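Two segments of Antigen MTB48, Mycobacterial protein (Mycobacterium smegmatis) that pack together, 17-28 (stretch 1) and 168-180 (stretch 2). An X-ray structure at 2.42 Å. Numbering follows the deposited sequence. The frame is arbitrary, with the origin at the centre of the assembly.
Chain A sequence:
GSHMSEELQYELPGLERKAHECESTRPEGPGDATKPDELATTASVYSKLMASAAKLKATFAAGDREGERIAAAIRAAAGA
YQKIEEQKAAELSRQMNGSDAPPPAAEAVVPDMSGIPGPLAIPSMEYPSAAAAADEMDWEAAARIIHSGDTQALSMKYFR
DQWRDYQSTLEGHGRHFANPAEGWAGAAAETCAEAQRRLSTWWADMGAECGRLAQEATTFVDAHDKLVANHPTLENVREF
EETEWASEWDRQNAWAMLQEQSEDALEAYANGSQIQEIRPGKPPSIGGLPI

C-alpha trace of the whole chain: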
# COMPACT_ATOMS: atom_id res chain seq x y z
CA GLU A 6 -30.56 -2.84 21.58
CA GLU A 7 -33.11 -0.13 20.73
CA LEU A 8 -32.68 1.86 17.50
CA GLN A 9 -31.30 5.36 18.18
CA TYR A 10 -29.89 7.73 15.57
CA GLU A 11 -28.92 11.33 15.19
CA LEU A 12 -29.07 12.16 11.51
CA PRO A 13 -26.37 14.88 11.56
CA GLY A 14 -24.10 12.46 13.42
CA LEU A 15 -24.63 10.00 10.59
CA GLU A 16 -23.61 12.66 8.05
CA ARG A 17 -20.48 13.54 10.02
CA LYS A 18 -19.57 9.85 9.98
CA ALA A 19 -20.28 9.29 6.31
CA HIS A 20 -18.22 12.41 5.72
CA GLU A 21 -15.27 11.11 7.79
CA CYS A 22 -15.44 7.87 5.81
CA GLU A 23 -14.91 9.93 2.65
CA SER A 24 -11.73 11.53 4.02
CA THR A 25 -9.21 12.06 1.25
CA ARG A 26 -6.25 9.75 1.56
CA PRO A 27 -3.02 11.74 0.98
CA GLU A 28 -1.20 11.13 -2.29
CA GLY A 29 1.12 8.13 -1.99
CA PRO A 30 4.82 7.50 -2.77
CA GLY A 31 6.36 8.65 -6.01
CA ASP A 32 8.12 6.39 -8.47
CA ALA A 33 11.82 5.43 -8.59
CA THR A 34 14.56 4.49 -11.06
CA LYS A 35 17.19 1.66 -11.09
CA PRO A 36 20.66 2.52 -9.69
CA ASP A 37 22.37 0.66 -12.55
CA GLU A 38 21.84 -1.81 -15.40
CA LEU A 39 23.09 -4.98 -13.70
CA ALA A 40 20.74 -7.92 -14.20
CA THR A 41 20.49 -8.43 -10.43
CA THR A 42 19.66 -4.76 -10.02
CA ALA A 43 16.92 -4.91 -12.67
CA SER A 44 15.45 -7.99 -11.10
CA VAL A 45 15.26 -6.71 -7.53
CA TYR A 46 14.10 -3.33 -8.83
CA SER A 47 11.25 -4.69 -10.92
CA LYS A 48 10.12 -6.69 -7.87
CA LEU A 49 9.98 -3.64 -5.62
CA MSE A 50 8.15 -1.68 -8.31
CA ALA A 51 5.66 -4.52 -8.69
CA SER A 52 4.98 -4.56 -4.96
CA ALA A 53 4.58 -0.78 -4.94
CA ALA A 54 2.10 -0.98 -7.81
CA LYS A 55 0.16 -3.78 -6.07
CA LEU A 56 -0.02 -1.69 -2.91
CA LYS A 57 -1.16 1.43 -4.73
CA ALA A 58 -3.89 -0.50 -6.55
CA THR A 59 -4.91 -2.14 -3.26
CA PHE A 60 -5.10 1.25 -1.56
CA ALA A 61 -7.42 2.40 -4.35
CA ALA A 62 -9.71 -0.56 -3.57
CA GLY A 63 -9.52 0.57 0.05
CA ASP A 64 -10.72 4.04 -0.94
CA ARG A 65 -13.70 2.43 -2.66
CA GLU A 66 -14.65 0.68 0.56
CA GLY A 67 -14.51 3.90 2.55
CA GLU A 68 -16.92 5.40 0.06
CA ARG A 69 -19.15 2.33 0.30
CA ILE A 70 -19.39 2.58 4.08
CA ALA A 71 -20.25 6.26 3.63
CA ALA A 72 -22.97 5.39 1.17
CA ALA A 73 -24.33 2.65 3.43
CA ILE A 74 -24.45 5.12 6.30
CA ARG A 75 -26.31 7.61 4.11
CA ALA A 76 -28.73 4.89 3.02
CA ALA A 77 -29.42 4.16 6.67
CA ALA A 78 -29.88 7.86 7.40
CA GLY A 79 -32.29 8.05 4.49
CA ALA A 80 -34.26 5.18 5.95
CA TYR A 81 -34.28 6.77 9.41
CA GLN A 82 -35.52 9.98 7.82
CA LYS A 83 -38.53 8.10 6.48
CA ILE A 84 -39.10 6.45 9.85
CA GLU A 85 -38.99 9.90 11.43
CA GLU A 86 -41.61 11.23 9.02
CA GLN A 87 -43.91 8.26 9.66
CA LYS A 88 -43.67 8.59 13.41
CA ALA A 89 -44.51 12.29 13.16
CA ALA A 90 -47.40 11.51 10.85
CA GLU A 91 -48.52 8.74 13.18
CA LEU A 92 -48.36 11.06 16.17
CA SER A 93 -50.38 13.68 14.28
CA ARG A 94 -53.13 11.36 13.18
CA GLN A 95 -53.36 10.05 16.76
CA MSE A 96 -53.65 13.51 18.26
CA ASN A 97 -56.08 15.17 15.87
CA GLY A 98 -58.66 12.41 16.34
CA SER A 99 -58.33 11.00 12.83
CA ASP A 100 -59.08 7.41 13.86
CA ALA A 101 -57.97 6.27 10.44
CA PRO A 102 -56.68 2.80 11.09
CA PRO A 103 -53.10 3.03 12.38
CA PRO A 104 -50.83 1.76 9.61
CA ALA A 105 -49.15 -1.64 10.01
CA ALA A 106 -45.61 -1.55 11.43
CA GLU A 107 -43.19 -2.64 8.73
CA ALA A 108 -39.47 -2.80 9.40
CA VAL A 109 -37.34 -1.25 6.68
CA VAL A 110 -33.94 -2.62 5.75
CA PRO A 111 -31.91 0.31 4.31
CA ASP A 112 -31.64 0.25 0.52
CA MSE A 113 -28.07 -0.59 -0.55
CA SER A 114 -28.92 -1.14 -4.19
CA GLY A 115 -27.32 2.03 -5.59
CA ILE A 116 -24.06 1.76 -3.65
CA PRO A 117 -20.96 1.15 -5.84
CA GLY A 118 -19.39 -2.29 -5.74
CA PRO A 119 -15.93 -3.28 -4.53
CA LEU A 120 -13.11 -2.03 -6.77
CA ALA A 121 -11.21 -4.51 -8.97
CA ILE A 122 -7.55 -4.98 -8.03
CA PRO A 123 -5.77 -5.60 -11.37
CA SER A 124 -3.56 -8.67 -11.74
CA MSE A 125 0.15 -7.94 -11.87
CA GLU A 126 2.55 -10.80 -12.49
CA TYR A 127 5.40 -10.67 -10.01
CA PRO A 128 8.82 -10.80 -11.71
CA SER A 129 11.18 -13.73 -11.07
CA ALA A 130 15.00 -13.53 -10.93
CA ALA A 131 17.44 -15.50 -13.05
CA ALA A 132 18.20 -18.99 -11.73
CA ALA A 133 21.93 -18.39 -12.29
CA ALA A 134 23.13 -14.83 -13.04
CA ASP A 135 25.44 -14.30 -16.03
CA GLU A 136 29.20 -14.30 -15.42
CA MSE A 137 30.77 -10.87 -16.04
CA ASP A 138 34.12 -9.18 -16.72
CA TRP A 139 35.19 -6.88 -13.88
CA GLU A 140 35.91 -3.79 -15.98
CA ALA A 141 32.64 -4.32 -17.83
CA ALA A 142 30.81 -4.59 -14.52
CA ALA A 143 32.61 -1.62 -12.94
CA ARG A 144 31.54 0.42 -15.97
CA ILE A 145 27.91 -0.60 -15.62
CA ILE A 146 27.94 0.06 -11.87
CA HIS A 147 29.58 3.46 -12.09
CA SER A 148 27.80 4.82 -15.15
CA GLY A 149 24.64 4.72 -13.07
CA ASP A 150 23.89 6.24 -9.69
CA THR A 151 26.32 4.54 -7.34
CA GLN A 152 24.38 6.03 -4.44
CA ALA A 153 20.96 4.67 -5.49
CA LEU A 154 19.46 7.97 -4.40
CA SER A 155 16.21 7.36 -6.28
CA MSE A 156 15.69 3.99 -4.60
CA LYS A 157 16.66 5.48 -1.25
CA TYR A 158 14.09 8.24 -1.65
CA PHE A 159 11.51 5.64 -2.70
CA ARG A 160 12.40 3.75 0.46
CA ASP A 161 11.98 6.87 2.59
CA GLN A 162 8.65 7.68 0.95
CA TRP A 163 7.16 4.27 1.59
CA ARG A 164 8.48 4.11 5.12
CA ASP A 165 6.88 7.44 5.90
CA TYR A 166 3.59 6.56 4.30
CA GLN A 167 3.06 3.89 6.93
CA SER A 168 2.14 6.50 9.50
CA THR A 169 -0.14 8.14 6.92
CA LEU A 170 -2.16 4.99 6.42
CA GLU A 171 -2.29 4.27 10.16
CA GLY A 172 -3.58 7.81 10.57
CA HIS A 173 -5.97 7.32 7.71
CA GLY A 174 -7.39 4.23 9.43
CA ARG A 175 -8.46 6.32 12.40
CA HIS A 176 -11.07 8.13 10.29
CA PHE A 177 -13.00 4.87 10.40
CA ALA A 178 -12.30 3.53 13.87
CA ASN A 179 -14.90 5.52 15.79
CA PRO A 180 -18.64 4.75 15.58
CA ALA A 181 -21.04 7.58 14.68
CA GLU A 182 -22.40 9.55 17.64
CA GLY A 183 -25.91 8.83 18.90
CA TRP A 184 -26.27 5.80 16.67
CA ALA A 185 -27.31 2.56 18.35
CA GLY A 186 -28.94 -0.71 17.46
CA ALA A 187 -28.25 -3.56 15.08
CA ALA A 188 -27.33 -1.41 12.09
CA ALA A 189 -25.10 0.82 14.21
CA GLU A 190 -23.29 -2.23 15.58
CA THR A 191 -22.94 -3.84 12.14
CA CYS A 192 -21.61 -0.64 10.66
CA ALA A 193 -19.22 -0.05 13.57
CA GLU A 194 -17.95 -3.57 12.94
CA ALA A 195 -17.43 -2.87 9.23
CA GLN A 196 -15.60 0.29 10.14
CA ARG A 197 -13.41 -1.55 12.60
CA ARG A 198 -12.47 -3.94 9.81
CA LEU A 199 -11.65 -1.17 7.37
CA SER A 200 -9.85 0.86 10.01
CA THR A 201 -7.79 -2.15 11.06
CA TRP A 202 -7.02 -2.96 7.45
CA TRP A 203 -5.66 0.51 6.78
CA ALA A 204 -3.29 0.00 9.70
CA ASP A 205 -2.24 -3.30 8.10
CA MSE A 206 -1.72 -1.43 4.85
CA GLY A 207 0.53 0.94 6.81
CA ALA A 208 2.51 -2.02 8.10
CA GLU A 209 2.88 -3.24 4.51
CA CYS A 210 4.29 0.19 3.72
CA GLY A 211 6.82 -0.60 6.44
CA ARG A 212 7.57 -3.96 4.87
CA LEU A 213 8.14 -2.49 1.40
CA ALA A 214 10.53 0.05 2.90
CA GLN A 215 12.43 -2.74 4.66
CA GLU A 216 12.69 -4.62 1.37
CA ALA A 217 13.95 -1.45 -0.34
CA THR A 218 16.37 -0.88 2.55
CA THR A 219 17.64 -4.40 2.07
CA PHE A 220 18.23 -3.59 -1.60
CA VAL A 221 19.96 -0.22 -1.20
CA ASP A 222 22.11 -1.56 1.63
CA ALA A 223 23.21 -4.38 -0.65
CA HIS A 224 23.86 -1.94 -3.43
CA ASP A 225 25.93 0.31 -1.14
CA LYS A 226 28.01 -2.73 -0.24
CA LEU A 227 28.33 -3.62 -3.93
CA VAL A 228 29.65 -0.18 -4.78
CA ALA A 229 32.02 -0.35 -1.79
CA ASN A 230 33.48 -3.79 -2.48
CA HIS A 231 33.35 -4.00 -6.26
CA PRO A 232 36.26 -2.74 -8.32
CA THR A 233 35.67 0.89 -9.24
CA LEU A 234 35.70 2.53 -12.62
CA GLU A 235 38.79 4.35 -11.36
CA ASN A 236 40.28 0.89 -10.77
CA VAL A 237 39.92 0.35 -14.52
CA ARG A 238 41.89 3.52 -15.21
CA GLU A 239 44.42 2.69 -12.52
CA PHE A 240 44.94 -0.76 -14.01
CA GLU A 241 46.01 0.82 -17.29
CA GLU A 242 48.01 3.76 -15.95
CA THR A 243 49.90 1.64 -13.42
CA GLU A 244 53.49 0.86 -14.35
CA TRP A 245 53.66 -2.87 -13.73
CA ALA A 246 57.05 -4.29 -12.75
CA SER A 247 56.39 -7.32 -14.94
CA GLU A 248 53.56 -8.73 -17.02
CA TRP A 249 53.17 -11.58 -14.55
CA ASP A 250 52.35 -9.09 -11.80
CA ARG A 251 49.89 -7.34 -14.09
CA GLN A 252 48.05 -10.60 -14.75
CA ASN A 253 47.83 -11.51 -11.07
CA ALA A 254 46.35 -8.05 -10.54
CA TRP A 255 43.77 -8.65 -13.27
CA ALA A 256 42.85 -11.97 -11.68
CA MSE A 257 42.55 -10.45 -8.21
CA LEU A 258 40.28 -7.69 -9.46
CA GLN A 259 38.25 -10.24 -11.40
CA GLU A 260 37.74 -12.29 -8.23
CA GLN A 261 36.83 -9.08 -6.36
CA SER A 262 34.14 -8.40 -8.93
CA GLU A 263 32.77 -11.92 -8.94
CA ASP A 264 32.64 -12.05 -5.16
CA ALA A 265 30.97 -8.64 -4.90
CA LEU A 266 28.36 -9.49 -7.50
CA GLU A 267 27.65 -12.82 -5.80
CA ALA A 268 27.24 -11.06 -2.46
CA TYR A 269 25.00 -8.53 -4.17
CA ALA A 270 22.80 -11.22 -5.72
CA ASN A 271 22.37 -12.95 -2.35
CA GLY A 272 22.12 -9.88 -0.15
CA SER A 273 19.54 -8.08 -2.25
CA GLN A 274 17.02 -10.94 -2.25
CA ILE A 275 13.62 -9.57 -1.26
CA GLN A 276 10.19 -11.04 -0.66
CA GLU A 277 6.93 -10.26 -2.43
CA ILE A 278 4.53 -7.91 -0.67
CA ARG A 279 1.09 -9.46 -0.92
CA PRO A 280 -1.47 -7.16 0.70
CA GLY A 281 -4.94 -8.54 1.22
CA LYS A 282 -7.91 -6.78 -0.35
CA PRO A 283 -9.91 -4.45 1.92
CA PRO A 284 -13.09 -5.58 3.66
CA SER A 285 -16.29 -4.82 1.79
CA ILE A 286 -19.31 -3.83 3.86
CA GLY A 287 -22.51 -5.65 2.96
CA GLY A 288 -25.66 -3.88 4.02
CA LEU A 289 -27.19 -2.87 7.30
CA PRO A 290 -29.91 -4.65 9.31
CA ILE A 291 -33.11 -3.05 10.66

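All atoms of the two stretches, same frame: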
# COMPACT_ATOMS: atom_id res chain seq x y z
N ARG A 17 -21.86 13.35 9.58
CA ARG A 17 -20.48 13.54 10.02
C ARG A 17 -19.68 12.26 9.80
O ARG A 17 -18.56 12.30 9.32
CB ARG A 17 -20.41 13.97 11.49
CG ARG A 17 -20.51 15.48 11.73
CD ARG A 17 -21.21 15.85 13.07
NE ARG A 17 -20.99 14.87 14.14
CZ ARG A 17 -21.70 14.80 15.27
NH1 ARG A 17 -22.69 15.66 15.50
NH2 ARG A 17 -21.41 13.88 16.18
N LYS A 18 -20.28 11.12 10.12
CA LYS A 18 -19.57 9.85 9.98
C LYS A 18 -19.39 9.43 8.54
O LYS A 18 -18.34 8.88 8.18
CB LYS A 18 -20.30 8.74 10.72
CG LYS A 18 -19.45 7.50 10.84
CD LYS A 18 -18.41 7.67 11.94
CE LYS A 18 -17.07 7.11 11.53
NZ LYS A 18 -16.18 8.17 11.07
N ALA A 19 -20.41 9.63 7.72
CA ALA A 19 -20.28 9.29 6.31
C ALA A 19 -19.20 10.19 5.72
O ALA A 19 -18.39 9.78 4.90
CB ALA A 19 -21.60 9.47 5.58
N HIS A 20 -19.18 11.43 6.19
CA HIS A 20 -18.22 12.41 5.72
C HIS A 20 -16.81 11.99 6.11
O HIS A 20 -15.92 12.00 5.27
CB HIS A 20 -18.56 13.79 6.28
CG HIS A 20 -17.57 14.84 5.93
ND1 HIS A 20 -17.46 15.37 4.66
CD2 HIS A 20 -16.63 15.48 6.68
CE1 HIS A 20 -16.50 16.28 4.64
NE2 HIS A 20 -15.99 16.36 5.86
N GLU A 21 -16.60 11.57 7.37
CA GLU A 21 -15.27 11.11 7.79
C GLU A 21 -14.81 9.93 6.95
O GLU A 21 -13.64 9.83 6.62
CB GLU A 21 -15.25 10.69 9.26
CG GLU A 21 -15.45 11.80 10.26
CD GLU A 21 -15.53 11.26 11.69
OE1 GLU A 21 -16.60 10.73 12.07
OE2 GLU A 21 -14.53 11.35 12.42
N CYS A 22 -15.74 9.03 6.64
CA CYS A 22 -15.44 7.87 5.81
C CYS A 22 -14.96 8.24 4.42
O CYS A 22 -14.34 7.41 3.75
CB CYS A 22 -16.66 6.98 5.68
SG CYS A 22 -17.01 6.10 7.18
N GLU A 23 -15.28 9.45 3.98
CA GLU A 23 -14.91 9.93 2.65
C GLU A 23 -13.61 10.75 2.68
O GLU A 23 -13.24 11.37 1.69
CB GLU A 23 -16.06 10.77 2.07
CG GLU A 23 -17.24 9.94 1.59
CD GLU A 23 -18.39 10.79 1.07
OE1 GLU A 23 -18.70 11.85 1.66
OE2 GLU A 23 -18.98 10.37 0.05
N SER A 24 -12.95 10.77 3.84
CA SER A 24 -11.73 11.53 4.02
C SER A 24 -10.72 11.21 2.93
O SER A 24 -10.44 10.05 2.65
CB SER A 24 -11.11 11.26 5.39
OG SER A 24 -11.88 11.85 6.43
N THR A 25 -10.19 12.25 2.30
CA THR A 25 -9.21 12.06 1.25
C THR A 25 -7.94 11.47 1.81
O THR A 25 -7.37 11.99 2.75
CB THR A 25 -8.90 13.36 0.55
OG1 THR A 25 -10.11 13.87 0.01
CG2 THR A 25 -7.92 13.11 -0.59
N ARG A 26 -7.53 10.35 1.23
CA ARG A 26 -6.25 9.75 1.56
C ARG A 26 -5.15 10.55 0.85
O ARG A 26 -5.27 10.82 -0.34
CB ARG A 26 -6.23 8.29 1.12
CG ARG A 26 -4.95 7.56 1.40
CD ARG A 26 -5.12 6.09 1.12
NE ARG A 26 -5.58 5.84 -0.24
CZ ARG A 26 -4.76 5.66 -1.28
NH1 ARG A 26 -3.45 5.73 -1.10
NH2 ARG A 26 -5.25 5.43 -2.49
N PRO A 27 -4.11 10.96 1.60
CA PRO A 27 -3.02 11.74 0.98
C PRO A 27 -2.37 10.97 -0.16
O PRO A 27 -2.31 9.74 -0.10
CB PRO A 27 -2.04 11.94 2.13
CG PRO A 27 -2.88 11.85 3.36
CD PRO A 27 -3.91 10.81 3.05
N GLU A 28 -1.92 11.70 -1.17
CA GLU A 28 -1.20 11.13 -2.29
C GLU A 28 -0.02 10.28 -1.83
O GLU A 28 0.77 10.72 -1.00
CB GLU A 28 -0.71 12.23 -3.23
CG GLU A 28 -1.65 12.52 -4.38
CD GLU A 28 -1.64 11.40 -5.42
OE1 GLU A 28 -0.53 11.02 -5.87
OE2 GLU A 28 -2.74 10.90 -5.76
N SER A 168 2.83 5.72 8.49
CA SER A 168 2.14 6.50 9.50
C SER A 168 0.93 7.22 8.88
O SER A 168 -0.04 7.50 9.56
CB SER A 168 3.09 7.50 10.15
OG SER A 168 3.01 8.73 9.48
N THR A 169 1.00 7.53 7.59
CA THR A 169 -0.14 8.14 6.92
C THR A 169 -1.33 7.21 6.92
O THR A 169 -2.45 7.61 7.24
CB THR A 169 0.17 8.50 5.47
OG1 THR A 169 1.34 9.30 5.41
CG2 THR A 169 -0.98 9.28 4.90
N LEU A 170 -1.09 5.96 6.52
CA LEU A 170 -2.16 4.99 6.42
C LEU A 170 -2.70 4.61 7.80
O LEU A 170 -3.90 4.44 7.96
CB LEU A 170 -1.69 3.75 5.68
CG LEU A 170 -1.40 4.03 4.21
CD1 LEU A 170 -1.22 2.75 3.44
CD2 LEU A 170 -2.48 4.92 3.58
N GLU A 171 -1.83 4.49 8.79
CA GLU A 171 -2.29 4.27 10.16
C GLU A 171 -3.20 5.41 10.59
O GLU A 171 -4.26 5.20 11.18
CB GLU A 171 -1.11 4.15 11.11
CG GLU A 171 -0.25 2.95 10.83
CD GLU A 171 0.97 2.92 11.71
OE1 GLU A 171 1.33 4.00 12.24
OE2 GLU A 171 1.55 1.83 11.86
N GLY A 172 -2.78 6.63 10.28
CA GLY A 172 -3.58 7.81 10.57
C GLY A 172 -4.89 7.76 9.82
O GLY A 172 -5.96 8.06 10.35
N HIS A 173 -4.80 7.36 8.56
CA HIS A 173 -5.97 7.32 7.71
C HIS A 173 -7.00 6.33 8.27
O HIS A 173 -8.19 6.56 8.17
CB HIS A 173 -5.59 6.94 6.29
CG HIS A 173 -6.72 7.06 5.31
ND1 HIS A 173 -7.35 8.27 5.05
CD2 HIS A 173 -7.34 6.14 4.55
CE1 HIS A 173 -8.30 8.07 4.15
NE2 HIS A 173 -8.32 6.79 3.83
N GLY A 174 -6.52 5.23 8.85
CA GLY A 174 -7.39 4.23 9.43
C GLY A 174 -8.27 4.80 10.52
O GLY A 174 -9.40 4.38 10.70
N ARG A 175 -7.75 5.80 11.24
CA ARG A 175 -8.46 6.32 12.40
C ARG A 175 -9.71 7.09 12.02
O ARG A 175 -10.56 7.33 12.87
CB ARG A 175 -7.53 7.20 13.24
CG ARG A 175 -6.32 6.45 13.79
CD ARG A 175 -5.44 7.32 14.68
NE ARG A 175 -4.19 6.62 14.99
CZ ARG A 175 -3.00 6.94 14.48
NH1 ARG A 175 -2.86 7.95 13.64
NH2 ARG A 175 -1.92 6.25 14.83
N HIS A 176 -9.84 7.48 10.75
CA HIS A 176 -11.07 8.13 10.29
C HIS A 176 -12.26 7.19 10.40
O HIS A 176 -13.41 7.62 10.38
CB HIS A 176 -10.95 8.63 8.84
CG HIS A 176 -10.00 9.79 8.68
ND1 HIS A 176 -10.28 11.06 9.14
CD2 HIS A 176 -8.78 9.86 8.09
CE1 HIS A 176 -9.26 11.86 8.86
NE2 HIS A 176 -8.34 11.16 8.23
N PHE A 177 -11.98 5.89 10.49
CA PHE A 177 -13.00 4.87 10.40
C PHE A 177 -13.25 4.23 11.75
O PHE A 177 -14.31 3.65 11.97
CB PHE A 177 -12.60 3.80 9.38
CG PHE A 177 -12.36 4.35 8.02
CD1 PHE A 177 -13.39 4.49 7.13
CD2 PHE A 177 -11.08 4.79 7.65
CE1 PHE A 177 -13.16 5.04 5.87
CE2 PHE A 177 -10.85 5.33 6.41
CZ PHE A 177 -11.89 5.46 5.51
N ALA A 178 -12.28 4.34 12.65
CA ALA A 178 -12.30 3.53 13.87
C ALA A 178 -13.46 3.84 14.81
O ALA A 178 -13.91 2.96 15.53
CB ALA A 178 -10.99 3.70 14.60
N ASN A 179 -13.92 5.08 14.82
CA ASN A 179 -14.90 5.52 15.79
C ASN A 179 -16.32 5.40 15.22
O ASN A 179 -16.57 5.82 14.11
CB ASN A 179 -14.62 6.97 16.20
CG ASN A 179 -14.62 7.94 15.00
OD1 ASN A 179 -13.97 7.69 13.97
ND2 ASN A 179 -15.35 9.04 15.13
N PRO A 180 -17.23 4.81 15.99
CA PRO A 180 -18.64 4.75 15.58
C PRO A 180 -19.30 6.12 15.58
O PRO A 180 -18.95 6.93 16.42
CB PRO A 180 -19.29 3.86 16.66
CG PRO A 180 -18.17 3.09 17.25
CD PRO A 180 -16.96 3.98 17.18
O HOH W 1 -12.30 11.53 10.96

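This is a small, mixed contact in which the end of one helix and the extended segment after it run nearly antiparallel to a second helix, held by one buried lysine, two histidine rings packed under aliphatic carbons, and a single bridging water.

The helix axes approach to 9.0 Å at 158° between their directions, and together the stretches bury 593 Å². The register follows from that: Lys 18 lies near Pro 180, Glu 21 near His 176, Arg 26 near His 173 and Pro 27 near Thr 169. The backbones come closest at Glu 21 and His 176, whose CA atoms are 5.7 Å apart.

Lys 18 organizes one end. Its CA-to-CB bond points sideways, yet the chain bends so that NZ donates to the backbone O of His 176 at 2.9 Å. The helix of the second stretch is kinked at His 176, and its carbonyl accepts this bond from the lysine. Burying an ammonium group calls for compensation, and Glu 21 provides it one turn along the same helix: Lys 18 NZ and Glu 21 OE1 form a 2.8 Å salt bridge. The other carboxylate oxygen, Glu 21 OE2, accepts from a water at 2.7 Å, and that water lies 2.8 Å from His 176 ND1 in a second hydrogen bond, linking acid to imidazole across the interface.

Where the first helix gives way to loop, Ser 24 folds back on it, OG donating to Glu 21 O at 2.7 Å. This tethers the side chain over a face of the His 176 ring, with Ser 24 CB 3.7 Å from the centroid of the His 176 ring and almost on its normal, a CH-pi contact. Nearby, Cys 22 meets Phe 177 obliquely, SG to CD1 4.0 Å, in a buried apolar patch; Cys 22 O also lies 3.4 Å from Phe 177 CE1.

The extended segment then carries the contact along the second helix. His 173 points toward it and is approached in two ways: Ser 24 O sits at the ring edge, 3.3 Å from His 173 CE1, while Arg 26 CB lies over one face, 3.9 Å from the His 173 ring centroid. Arg 26 contributes its aliphatic part again where CD touches Leu 170 CD2 at 3.8 Å; its guanidinium is hydrogen-bonded elsewhere in the structure. Pro 27 CG against Thr 169 CG2, at 3.5 Å, closes the far end.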